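Local coordinates for protein probable arabinosyltransferase B (Mycobacterium tuberculosis H37Rv, PDB 7BVF) that transfers arabinose units, polymerising them into the arabinan of mycobacterial cell-wall arabinogalactan, and holds the drug ethambutol in a pocket, at residues A[277-282]-A[383-388]; A[286-291]-A[353-358]; A[786-791]-A[856-861]; A[878-883]-A[927-932]. All blocks are in the same frame, centred on the assembly; numbering follows the deposited sequence.

How the interactions relate
From the N terminus, helix 278-293 supplies the first segment of both membrane contacts. Its 286-291 part pairs with the start of helix 353-369 in interaction 2, and its 277-282 end pairs with helix 381-395 in interaction 1, which closes the longer loop and has interaction 2 wholly within it. Their centres lie 15 Å apart, so one helix is braced at two levels by two helices consecutive in the chain. Interactions 3 and 4 follow in series within the C-terminal domain, each closing its own loop without nesting or crossing. They tie loops to strands 858-859 and 874-881, with nearest atoms about 8 Å apart; interactions 2 and 4 remain about 32 Å apart, nearest atoms again.

Interaction 1: A[277-282]-A[383-388]; sequences TLTDAV and AYWAAA
T279 and W385 meet where helices 278-293 and 381-395 pass nearly parallel, the short segments inclined by 11° with axes 10.4 Å apart. The indole reaches across one flank of the helix pair, with one face toward T279: OG1 stands over it, displaced toward the rim, and comes 3.8 Å from W385 CE2. T279 splits its two branches between two partners. With OG1 anti to the carbonyl carbon (chi1 -52°), the methyl is anti to the backbone N and enters the helix-helix seam, where T279 CG2 lies 3.7 Å from A388 CB. The rim of the same indole is met near its plane by two aliphatic residues: L278 CD2 is 4.2 Å from W385 CZ2, while V282, crossing the tryptophan at about a right angle, places CG2 3.9 Å from W385 CH2. W362 of helix 353-369 touches both T279 and A388, making the seam a three-helix junction in the membrane part of a chain whose family is grouped with the GT-C glycosyltransferases. D280, on the same helix turn, forms a salt bridge with R367 and a hydrogen bond with W362. The two segments share no hydrogen bond, so their pairing rests on van der Waals and hydroxyl-over-ring contact, whereas D280 adds directional polar bonds to the third helix.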
loop_
_atom_site.group_PDB
_atom_site.type_symbol
_atom_site.label_atom_id
_atom_site.label_comp_id
_atom_site.label_asym_id
_atom_site.label_seq_id
_atom_site.Cartn_x
_atom_site.Cartn_y
_atom_site.Cartn_z
ATOM N N THR A 277 -5.237 22.294 -43.242
ATOM C CA THR A 277 -6.533 21.755 -42.870
ATOM C C THR A 277 -6.970 22.320 -41.526
ATOM O O THR A 277 -6.157 22.783 -40.719
ATOM C CB THR A 277 -6.491 20.223 -42.818
ATOM O OG1 THR A 277 -5.679 19.738 -43.891
ATOM C CG2 THR A 277 -7.885 19.641 -42.973
ATOM N N LEU A 278 -8.285 22.282 -41.303
ATOM C CA LEU A 278 -8.844 22.716 -40.030
ATOM C C LEU A 278 -8.262 21.925 -38.868
ATOM O O LEU A 278 -8.088 22.471 -37.773
ATOM C CB LEU A 278 -10.364 22.579 -40.061
ATOM C CG LEU A 278 -11.154 23.286 -38.964
ATOM C CD1 LEU A 278 -11.018 24.791 -39.089
ATOM C CD2 LEU A 278 -12.611 22.875 -39.027
ATOM N N THR A 279 -7.947 20.648 -39.085
ATOM C CA THR A 279 -7.313 19.858 -38.036
ATOM C C THR A 279 -5.947 20.426 -37.678
ATOM O O THR A 279 -5.600 20.537 -36.495
ATOM C CB THR A 279 -7.184 18.403 -38.482
ATOM O OG1 THR A 279 -8.453 17.930 -38.938
ATOM C CG2 THR A 279 -6.733 17.545 -37.331
ATOM N N ASP A 280 -5.161 20.801 -38.689
ATOM C CA ASP A 280 -3.856 21.399 -38.434
ATOM C C ASP A 280 -3.993 22.719 -37.696
ATOM O O ASP A 280 -3.225 23.003 -36.770
ATOM C CB ASP A 280 -3.109 21.602 -39.748
ATOM C CG ASP A 280 -3.015 20.339 -40.557
ATOM O OD1 ASP A 280 -2.748 19.278 -39.961
ATOM O OD2 ASP A 280 -3.213 20.401 -41.786
ATOM N N ALA A 281 -4.958 23.545 -38.102
ATOM C CA ALA A 281 -5.179 24.812 -37.414
ATOM C C ALA A 281 -5.518 24.585 -35.946
ATOM O O ALA A 281 -4.966 25.246 -35.056
ATOM C CB ALA A 281 -6.285 25.600 -38.108
ATOM N N VAL A 282 -6.416 23.637 -35.673
ATOM C CA VAL A 282 -6.814 23.363 -34.296
ATOM C C VAL A 282 -5.628 22.871 -33.480
ATOM O O VAL A 282 -5.428 23.294 -32.337
ATOM C CB VAL A 282 -7.977 22.357 -34.263
ATOM C CG1 VAL A 282 -8.209 21.871 -32.849
ATOM C CG2 VAL A 282 -9.236 22.991 -34.815
ATOM N N ALA A 383 -11.097 9.843 -38.332
ATOM C CA ALA A 383 -9.805 9.283 -37.951
ATOM C C ALA A 383 -8.784 10.378 -37.678
ATOM O O ALA A 383 -8.039 10.313 -36.692
ATOM C CB ALA A 383 -9.306 8.338 -39.039
ATOM N N TYR A 384 -8.739 11.401 -38.533
ATOM C CA TYR A 384 -7.819 12.508 -38.306
ATOM C C TYR A 384 -8.178 13.271 -37.040
ATOM O O TYR A 384 -7.292 13.657 -36.269
ATOM C CB TYR A 384 -7.810 13.437 -39.515
ATOM C CG TYR A 384 -6.895 12.955 -40.610
ATOM C CD1 TYR A 384 -5.594 13.416 -40.703
ATOM C CD2 TYR A 384 -7.325 12.020 -41.536
ATOM C CE1 TYR A 384 -4.753 12.968 -41.693
ATOM C CE2 TYR A 384 -6.489 11.565 -42.529
ATOM C CZ TYR A 384 -5.205 12.042 -42.604
ATOM O OH TYR A 384 -4.367 11.596 -43.595
ATOM N N TRP A 385 -9.471 13.483 -36.797
ATOM C CA TRP A 385 -9.864 14.176 -35.576
ATOM C C TRP A 385 -9.535 13.351 -34.338
ATOM O O TRP A 385 -9.116 13.904 -33.315
ATOM C CB TRP A 385 -11.346 14.523 -35.624
ATOM C CG TRP A 385 -11.617 15.738 -36.436
ATOM C CD1 TRP A 385 -12.127 15.783 -37.695
ATOM C CD2 TRP A 385 -11.375 17.093 -36.052
ATOM N NE1 TRP A 385 -12.227 17.083 -38.120
ATOM C CE2 TRP A 385 -11.770 17.907 -37.126
ATOM C CE3 TRP A 385 -10.864 17.698 -34.901
ATOM C CZ2 TRP A 385 -11.672 19.293 -37.085
ATOM C CZ3 TRP A 385 -10.767 19.069 -34.862
ATOM C CH2 TRP A 385 -11.170 19.853 -35.945
ATOM N N ALA A 386 -9.689 12.029 -34.414
ATOM C CA ALA A 386 -9.339 11.180 -33.282
ATOM C C ALA A 386 -7.848 11.236 -32.997
ATOM O O ALA A 386 -7.437 11.354 -31.837
ATOM C CB ALA A 386 -9.776 9.743 -33.547
ATOM N N ALA A 387 -7.023 11.157 -34.041
ATOM C CA ALA A 387 -5.580 11.250 -33.847
ATOM C C ALA A 387 -5.197 12.584 -33.218
ATOM O O ALA A 387 -4.433 12.626 -32.246
ATOM C CB ALA A 387 -4.857 11.052 -35.178
ATOM N N ALA A 388 -5.734 13.683 -33.751
ATOM C CA ALA A 388 -5.412 15.006 -33.221
ATOM C C ALA A 388 -5.803 15.127 -31.756
ATOM O O ALA A 388 -5.008 15.577 -30.921
ATOM C CB ALA A 388 -6.112 16.080 -34.046
#

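Interaction 2: A[286-291]-A[353-358]; sequences GFLLWH and PDLAAG
L355 projects between F287, L288 and H291, its branched end set against a helix that runs antiparallel to its own. The segment axes make an angle of 164° and approach to 10.7 Å. On the close-packed side, L355 CD1 lies 4.0 Å from F287 CB, and the phenyl ring extends to the next turn of the other helix, where F287 CZ lies 4.0 Å from G358 CA. G358 carries no side chain, which lets the ring reach the main chain itself. H291 supplies a second wall: its CG is anti to the backbone N (chi1 -173°), and the imidazole crosses the leucine at about a right angle, with L355 CD2 over one ring face and L355 CB 4.2 Å from H291 CD2. The looser side belongs to L288. It is exposed, its side chain sets out away from the partner helix, and only the branch end returns, L288 CD2 to L355 CD2 at 4.1 Å. Beyond the pair, the F287 ring packs edge-to-face with W395, and W290 NE1 donates a hydrogen bond to M396 O, fastening this membrane helix to the C-terminal end of helix 381-395 as well as to helix 353-369.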
loop_
_atom_site.group_PDB
_atom_site.type_symbol
_atom_site.label_atom_id
_atom_site.label_comp_id
_atom_site.label_asym_id
_atom_site.label_seq_id
_atom_site.Cartn_x
_atom_site.Cartn_y
_atom_site.Cartn_z
ATOM N N GLY A 286 -4.055 24.827 -30.288
ATOM C CA GLY A 286 -4.074 24.168 -28.998
ATOM C C GLY A 286 -2.711 23.831 -28.441
ATOM O O GLY A 286 -2.610 23.533 -27.249
ATOM N N PHE A 287 -1.671 23.844 -29.272
ATOM C CA PHE A 287 -0.315 23.743 -28.742
ATOM C C PHE A 287 0.188 25.102 -28.274
ATOM O O PHE A 287 0.761 25.222 -27.184
ATOM C CB PHE A 287 0.628 23.160 -29.796
ATOM C CG PHE A 287 0.820 21.679 -29.682
ATOM C CD1 PHE A 287 1.608 21.147 -28.685
ATOM C CD2 PHE A 287 0.209 20.818 -30.569
ATOM C CE1 PHE A 287 1.776 19.789 -28.577
ATOM C CE2 PHE A 287 0.377 19.458 -30.460
ATOM C CZ PHE A 287 1.161 18.944 -29.464
ATOM N N LEU A 288 -0.028 26.140 -29.084
ATOM C CA LEU A 288 0.464 27.465 -28.726
ATOM C C LEU A 288 -0.253 28.033 -27.511
ATOM O O LEU A 288 0.345 28.795 -26.747
ATOM C CB LEU A 288 0.323 28.417 -29.910
ATOM C CG LEU A 288 1.219 28.131 -31.112
ATOM C CD1 LEU A 288 1.158 29.277 -32.099
ATOM C CD2 LEU A 288 2.645 27.882 -30.670
ATOM N N LEU A 289 -1.524 27.687 -27.313
ATOM C CA LEU A 289 -2.242 28.181 -26.143
ATOM C C LEU A 289 -1.771 27.485 -24.875
ATOM O O LEU A 289 -1.560 28.133 -23.842
ATOM C CB LEU A 289 -3.741 27.985 -26.342
ATOM C CG LEU A 289 -4.697 28.500 -25.272
ATOM C CD1 LEU A 289 -4.771 30.011 -25.305
ATOM C CD2 LEU A 289 -6.064 27.895 -25.487
ATOM N N TRP A 290 -1.606 26.164 -24.932
ATOM C CA TRP A 290 -1.149 25.410 -23.777
ATOM C C TRP A 290 0.294 25.715 -23.421
ATOM O O TRP A 290 0.681 25.539 -22.264
ATOM C CB TRP A 290 -1.310 23.915 -24.031
ATOM C CG TRP A 290 -1.199 23.082 -22.805
ATOM C CD1 TRP A 290 -0.158 22.283 -22.455
ATOM C CD2 TRP A 290 -2.169 22.957 -21.763
ATOM N NE1 TRP A 290 -0.416 21.667 -21.258
ATOM C CE2 TRP A 290 -1.648 22.066 -20.813
ATOM C CE3 TRP A 290 -3.429 23.513 -21.542
ATOM C CZ2 TRP A 290 -2.338 21.719 -19.663
ATOM C CZ3 TRP A 290 -4.109 23.169 -20.402
ATOM C CH2 TRP A 290 -3.565 22.281 -19.476
ATOM N N HIS A 291 1.108 26.153 -24.381
ATOM C CA HIS A 291 2.471 26.534 -24.032
ATOM C C HIS A 291 2.498 27.748 -23.113
ATOM O O HIS A 291 3.446 27.913 -22.340
ATOM C CB HIS A 291 3.286 26.811 -25.293
ATOM C CG HIS A 291 4.741 27.046 -25.033
ATOM N ND1 HIS A 291 5.339 28.272 -25.212
ATOM C CD2 HIS A 291 5.716 26.209 -24.611
ATOM C CE1 HIS A 291 6.622 28.182 -24.911
ATOM N NE2 HIS A 291 6.876 26.941 -24.543
ATOM N N PRO A 353 11.946 23.450 -26.822
ATOM C CA PRO A 353 12.096 22.105 -27.401
ATOM C C PRO A 353 10.874 21.225 -27.227
ATOM O O PRO A 353 10.528 20.475 -28.145
ATOM C CB PRO A 353 13.309 21.548 -26.651
ATOM C CG PRO A 353 14.119 22.731 -26.363
ATOM C CD PRO A 353 13.147 23.825 -26.052
ATOM N N ASP A 354 10.202 21.296 -26.078
ATOM C CA ASP A 354 9.024 20.469 -25.853
ATOM C C ASP A 354 7.831 20.908 -26.689
ATOM O O ASP A 354 6.862 20.152 -26.806
ATOM C CB ASP A 354 8.651 20.480 -24.372
ATOM C CG ASP A 354 9.540 19.578 -23.541
ATOM O OD1 ASP A 354 10.445 20.104 -22.858
ATOM O OD2 ASP A 354 9.334 18.346 -23.568
ATOM N N LEU A 355 7.867 22.110 -27.258
ATOM C CA LEU A 355 6.828 22.561 -28.174
ATOM C C LEU A 355 7.156 22.175 -29.611
ATOM O O LEU A 355 6.288 21.684 -30.348
ATOM C CB LEU A 355 6.651 24.077 -28.056
ATOM C CG LEU A 355 5.788 24.770 -29.106
ATOM C CD1 LEU A 355 4.329 24.493 -28.855
ATOM C CD2 LEU A 355 6.052 26.257 -29.112
ATOM N N ALA A 356 8.409 22.398 -30.017
ATOM C CA ALA A 356 8.839 21.974 -31.342
ATOM C C ALA A 356 8.709 20.468 -31.512
ATOM O O ALA A 356 8.366 19.996 -32.600
ATOM C CB ALA A 356 10.277 22.415 -31.594
ATOM N N ALA A 357 8.947 19.700 -30.446
ATOM C CA ALA A 357 8.807 18.253 -30.535
ATOM C C ALA A 357 7.366 17.851 -30.806
ATOM O O ALA A 357 7.112 16.980 -31.640
ATOM C CB ALA A 357 9.316 17.598 -29.254
ATOM N N GLY A 358 6.407 18.479 -30.127
ATOM C CA GLY A 358 5.012 18.145 -30.366
ATOM C C GLY A 358 4.544 18.554 -31.748
ATOM O O GLY A 358 3.793 17.824 -32.404
#

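Interaction 3: A[786-791]-A[856-861]; sequences VGFTPN and STLVSA
F788 and L858 form the aromatic part of a contact in which a loop segment, 786-791, lies against strand 858-859 and the residues leading into it. The evidence for a CH-pi interaction is direct: L858 CB sits 3.7 Å from the centroid of the F788 ring and only 18° off its normal, so the methylene is over the face. L858 CD1 reaches the far rim of the ring, 3.8 Å from F788 CD2, and the two side chains cross at about a right angle. T857 O also lies close to the ring, 3.3 Å from F788 CD1 and oblique to it. Purely aliphatic contact is limited to the loop's beginning, where V786 CG1 meets T857 CG2 at 3.7 Å, the two side chains crossing obliquely. Backbone packing is close at G787, whose CA lies 4.1 Å from S856 CA; with a positive phi and no side chain, the glycine lets the two main chains approach, and S856 OG is 3.6 Å from G787 CA. The polar link across the segments is one weak hydrogen bond, T857 N to V786 O at 3.1 Å, with an N-H...O angle of 133°. The backbones of S856 and L858 bond to D952 and A950, pairing 858-859 antiparallel with strand 945-950, and the F788 ring also touches A950 and A845. D952 is a ligand of the bound calcium ion. The chemistry is thus mainly van der Waals contact round the F788 ring, with weak backbone bonding, and S856, touching D952 about 6 Å from the metal, is consistent with a second-shell position.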
loop_
_atom_site.group_PDB
_atom_site.type_symbol
_atom_site.label_atom_id
_atom_site.label_comp_id
_atom_site.label_asym_id
_atom_site.label_seq_id
_atom_site.Cartn_x
_atom_site.Cartn_y
_atom_site.Cartn_z
ATOM N N VAL A 786 -10.791 33.334 33.614
ATOM C CA VAL A 786 -10.849 32.003 34.221
ATOM C C VAL A 786 -10.593 30.875 33.227
ATOM O O VAL A 786 -11.187 30.828 32.145
ATOM C CB VAL A 786 -12.204 31.799 34.927
ATOM C CG1 VAL A 786 -13.353 31.901 33.945
ATOM C CG2 VAL A 786 -12.236 30.456 35.629
ATOM N N GLY A 787 -9.683 29.968 33.587
ATOM C CA GLY A 787 -9.298 28.849 32.767
ATOM C C GLY A 787 -7.910 28.962 32.166
ATOM O O GLY A 787 -7.253 27.937 31.959
ATOM N N PHE A 788 -7.450 30.178 31.892
ATOM C CA PHE A 788 -6.198 30.422 31.191
ATOM C C PHE A 788 -5.065 30.689 32.175
ATOM O O PHE A 788 -5.276 31.224 33.265
ATOM C CB PHE A 788 -6.343 31.607 30.233
ATOM C CG PHE A 788 -7.091 31.281 28.972
ATOM C CD1 PHE A 788 -8.448 31.054 28.995
ATOM C CD2 PHE A 788 -6.435 31.215 27.762
ATOM C CE1 PHE A 788 -9.129 30.757 27.840
ATOM C CE2 PHE A 788 -7.116 30.924 26.605
ATOM C CZ PHE A 788 -8.462 30.693 26.646
ATOM N N THR A 789 -3.854 30.315 31.771
ATOM C CA THR A 789 -2.653 30.435 32.585
ATOM C C THR A 789 -1.478 30.717 31.661
ATOM O O THR A 789 -1.500 30.297 30.499
ATOM C CB THR A 789 -2.410 29.156 33.405
ATOM O OG1 THR A 789 -1.194 29.270 34.152
ATOM C CG2 THR A 789 -2.333 27.939 32.501
ATOM N N PRO A 790 -0.452 31.440 32.130
ATOM C CA PRO A 790 0.675 31.756 31.234
ATOM C C PRO A 790 1.443 30.539 30.749
ATOM O O PRO A 790 1.844 30.495 29.581
ATOM C CB PRO A 790 1.551 32.673 32.094
ATOM C CG PRO A 790 0.640 33.243 33.095
ATOM C CD PRO A 790 -0.356 32.175 33.401
ATOM N N ASN A 791 1.676 29.555 31.610
ATOM C CA ASN A 791 2.400 28.344 31.222
ATOM C C ASN A 791 1.449 27.244 30.765
ATOM O O ASN A 791 1.492 26.119 31.254
ATOM C CB ASN A 791 3.263 27.861 32.383
ATOM C CG ASN A 791 4.373 28.824 32.726
ATOM O OD1 ASN A 791 4.178 29.767 33.487
ATOM N ND2 ASN A 791 5.553 28.581 32.180
ATOM N N SER A 856 -12.940 26.780 29.846
ATOM C CA SER A 856 -12.211 28.032 29.947
ATOM C C SER A 856 -12.966 29.152 29.238
ATOM O O SER A 856 -14.053 28.956 28.692
ATOM C CB SER A 856 -10.809 27.870 29.374
ATOM O OG SER A 856 -10.160 26.757 29.958
ATOM N N THR A 857 -12.387 30.349 29.276
ATOM C CA THR A 857 -12.899 31.505 28.552
ATOM C C THR A 857 -11.899 32.641 28.688
ATOM O O THR A 857 -11.178 32.734 29.684
ATOM C CB THR A 857 -14.276 31.952 29.060
ATOM O OG1 THR A 857 -14.818 32.935 28.170
ATOM C CG2 THR A 857 -14.175 32.555 30.444
ATOM N N LEU A 858 -11.858 33.493 27.668
ATOM C CA LEU A 858 -10.967 34.645 27.672
ATOM C C LEU A 858 -11.517 35.691 26.721
ATOM O O LEU A 858 -11.871 35.370 25.582
ATOM C CB LEU A 858 -9.541 34.247 27.274
ATOM C CG LEU A 858 -8.497 35.341 27.080
ATOM C CD1 LEU A 858 -7.194 34.941 27.723
ATOM C CD2 LEU A 858 -8.278 35.577 25.605
ATOM N N VAL A 859 -11.585 36.931 27.197
ATOM C CA VAL A 859 -12.023 38.083 26.417
ATOM C C VAL A 859 -10.974 39.164 26.643
ATOM O O VAL A 859 -10.918 39.767 27.720
ATOM C CB VAL A 859 -13.415 38.571 26.823
ATOM C CG1 VAL A 859 -13.731 39.875 26.142
ATOM C CG2 VAL A 859 -14.455 37.531 26.478
ATOM N N SER A 860 -10.144 39.416 25.637
ATOM C CA SER A 860 -9.008 40.309 25.789
ATOM C C SER A 860 -9.466 41.760 25.916
ATOM O O SER A 860 -10.659 42.072 25.943
ATOM C CB SER A 860 -8.058 40.148 24.610
ATOM O OG SER A 860 -7.306 41.327 24.412
ATOM N N ALA A 861 -8.496 42.658 26.008
ATOM C CA ALA A 861 -8.761 44.086 26.066
ATOM C C ALA A 861 -8.875 44.660 24.660
ATOM O O ALA A 861 -8.460 44.046 23.677
ATOM C CB ALA A 861 -7.660 44.809 26.837
#

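Interaction 4: A[878-883]-A[927-932]; sequences TAAGKI and KAWRNL
L932 CD1 meets A879 CB and I883 CD1 at the apolar centre, each at 4.0 Å; the isoleucine and leucine reach toward each other tip to tip. A second apolar patch is formed by A880 and W929. The alanine CB stands over one face of the indole, 4.1 Å from the centroid of the six-membered ring and 20° off its normal, a CH-pi contact offset toward the rim. T878 CG2 approaches the same ring near CE3, its side chain crossing the tryptophan at about a right angle. Around these groups 878-883 and 927-932 run antiparallel, with T878 beside N931 and A880 beside W929. Strand 874-881 is an inner strand of a four-stranded antiparallel sheet, between 961-967 and the edge strand 932-935, in a C-terminal domain grouped with the galactose-binding-like folds. W929 and N931 both take positive phi, so the incoming chain is irregular until the edge strand begins at L932. Between them, R930 N gives a backbone hydrogen bond to A879 O, 2.9 Å long. Farther along, the arginine chain bends at chi3 (53°), which sets NE, and its guanidinium lies at G881. NH1 and NH2 both bond to G881 O, each at 2.7 Å, with the oxygen 5° out of the guanidinium plane, and I883 CD1 packs at the edge of the same group, 3.5 Å from R930 NH1. R930 NH2 also makes a weak hydrogen bond to Q925 O, while T878 OG1, at the other end, is bonded to R967 of strand 961-967.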
loop_
_atom_site.group_PDB
_atom_site.type_symbol
_atom_site.label_atom_id
_atom_site.label_comp_id
_atom_site.label_asym_id
_atom_site.label_seq_id
_atom_site.Cartn_x
_atom_site.Cartn_y
_atom_site.Cartn_z
ATOM N N THR A 878 -0.819 34.880 16.651
ATOM C CA THR A 878 -0.069 33.631 16.702
ATOM C C THR A 878 -0.662 32.734 17.782
ATOM O O THR A 878 -0.703 33.116 18.954
ATOM C CB THR A 878 1.406 33.904 16.978
ATOM O OG1 THR A 878 1.883 34.896 16.065
ATOM C CG2 THR A 878 2.220 32.642 16.798
ATOM N N ALA A 879 -1.113 31.543 17.395
ATOM C CA ALA A 879 -1.839 30.681 18.314
ATOM C C ALA A 879 -1.547 29.219 18.013
ATOM O O ALA A 879 -1.199 28.858 16.889
ATOM C CB ALA A 879 -3.344 30.933 18.234
ATOM N N ALA A 880 -1.701 28.386 19.037
ATOM C CA ALA A 880 -1.588 26.939 18.939
ATOM C C ALA A 880 -2.845 26.291 19.501
ATOM O O ALA A 880 -3.711 26.954 20.071
ATOM C CB ALA A 880 -0.355 26.427 19.685
ATOM N N GLY A 881 -2.941 24.984 19.336
ATOM C CA GLY A 881 -4.050 24.221 19.869
ATOM C C GLY A 881 -5.028 23.810 18.786
ATOM O O GLY A 881 -4.760 23.906 17.587
ATOM N N LYS A 882 -6.190 23.345 19.234
ATOM C CA LYS A 882 -7.258 22.902 18.343
ATOM C C LYS A 882 -8.192 24.076 18.076
ATOM O O LYS A 882 -8.950 24.485 18.959
ATOM C CB LYS A 882 -8.010 21.729 18.963
ATOM C CG LYS A 882 -8.899 20.982 17.998
ATOM C CD LYS A 882 -9.082 19.542 18.434
ATOM C CE LYS A 882 -7.746 18.832 18.540
ATOM N NZ LYS A 882 -7.901 17.391 18.881
ATOM N N ILE A 883 -8.141 24.619 16.862
ATOM C CA ILE A 883 -8.880 25.823 16.506
ATOM C C ILE A 883 -9.661 25.567 15.223
ATOM O O ILE A 883 -9.222 24.817 14.346
ATOM C CB ILE A 883 -7.932 27.035 16.347
ATOM C CG1 ILE A 883 -7.057 27.185 17.592
ATOM C CG2 ILE A 883 -8.707 28.312 16.107
ATOM C CD1 ILE A 883 -6.061 28.298 17.514
ATOM N N LYS A 927 -1.058 21.093 16.918
ATOM C CA LYS A 927 -0.018 21.607 17.814
ATOM C C LYS A 927 1.126 22.159 16.967
ATOM O O LYS A 927 2.140 21.489 16.767
ATOM C CB LYS A 927 0.437 20.497 18.737
ATOM C CG LYS A 927 0.480 19.150 18.030
ATOM C CD LYS A 927 0.931 18.024 18.935
ATOM C CE LYS A 927 -0.241 17.383 19.647
ATOM N NZ LYS A 927 0.164 16.110 20.301
ATOM N N ALA A 928 0.982 23.396 16.481
ATOM C CA ALA A 928 1.953 23.858 15.500
ATOM C C ALA A 928 2.331 25.333 15.549
ATOM O O ALA A 928 3.131 25.743 14.706
ATOM C CB ALA A 928 1.440 23.511 14.094
ATOM N N TRP A 929 1.821 26.145 16.472
ATOM C CA TRP A 929 2.147 27.574 16.507
ATOM C C TRP A 929 1.925 28.221 15.135
ATOM O O TRP A 929 2.858 28.639 14.455
ATOM C CB TRP A 929 3.586 27.795 16.975
ATOM C CG TRP A 929 3.793 27.796 18.452
ATOM C CD1 TRP A 929 4.729 27.092 19.138
ATOM C CD2 TRP A 929 3.072 28.559 19.426
ATOM N NE1 TRP A 929 4.633 27.353 20.478
ATOM C CE2 TRP A 929 3.621 28.252 20.681
ATOM C CE3 TRP A 929 2.013 29.466 19.360
ATOM C CZ2 TRP A 929 3.148 28.816 21.856
ATOM C CZ3 TRP A 929 1.547 30.022 20.525
ATOM C CH2 TRP A 929 2.111 29.697 21.754
ATOM N N ARG A 930 0.658 28.277 14.731
ATOM C CA ARG A 930 0.309 28.337 13.320
ATOM C C ARG A 930 -0.020 29.719 12.774
ATOM O O ARG A 930 -0.280 29.826 11.571
ATOM C CB ARG A 930 -0.870 27.407 13.043
ATOM C CG ARG A 930 -2.185 27.951 13.519
ATOM C CD ARG A 930 -3.220 26.884 13.411
ATOM N NE ARG A 930 -2.760 25.687 14.093
ATOM C CZ ARG A 930 -3.323 25.203 15.185
ATOM N NH1 ARG A 930 -4.373 25.808 15.710
ATOM N NH2 ARG A 930 -2.839 24.111 15.745
ATOM N N ASN A 931 -0.029 30.775 13.587
ATOM C CA ASN A 931 -0.090 32.142 13.061
ATOM C C ASN A 931 -1.371 32.394 12.250
ATOM O O ASN A 931 -1.351 32.536 11.030
ATOM C CB ASN A 931 1.164 32.420 12.223
ATOM C CG ASN A 931 1.369 33.879 11.940
ATOM O OD1 ASN A 931 0.477 34.554 11.446
ATOM N ND2 ASN A 931 2.556 34.375 12.244
ATOM N N LEU A 932 -2.497 32.414 12.967
ATOM C CA LEU A 932 -3.794 32.728 12.372
ATOM C C LEU A 932 -3.793 34.140 11.790
ATOM O O LEU A 932 -3.109 35.033 12.292
ATOM C CB LEU A 932 -4.884 32.649 13.435
ATOM C CG LEU A 932 -4.975 31.420 14.335
ATOM C CD1 LEU A 932 -6.046 31.639 15.382
ATOM C CD2 LEU A 932 -5.246 30.181 13.551
#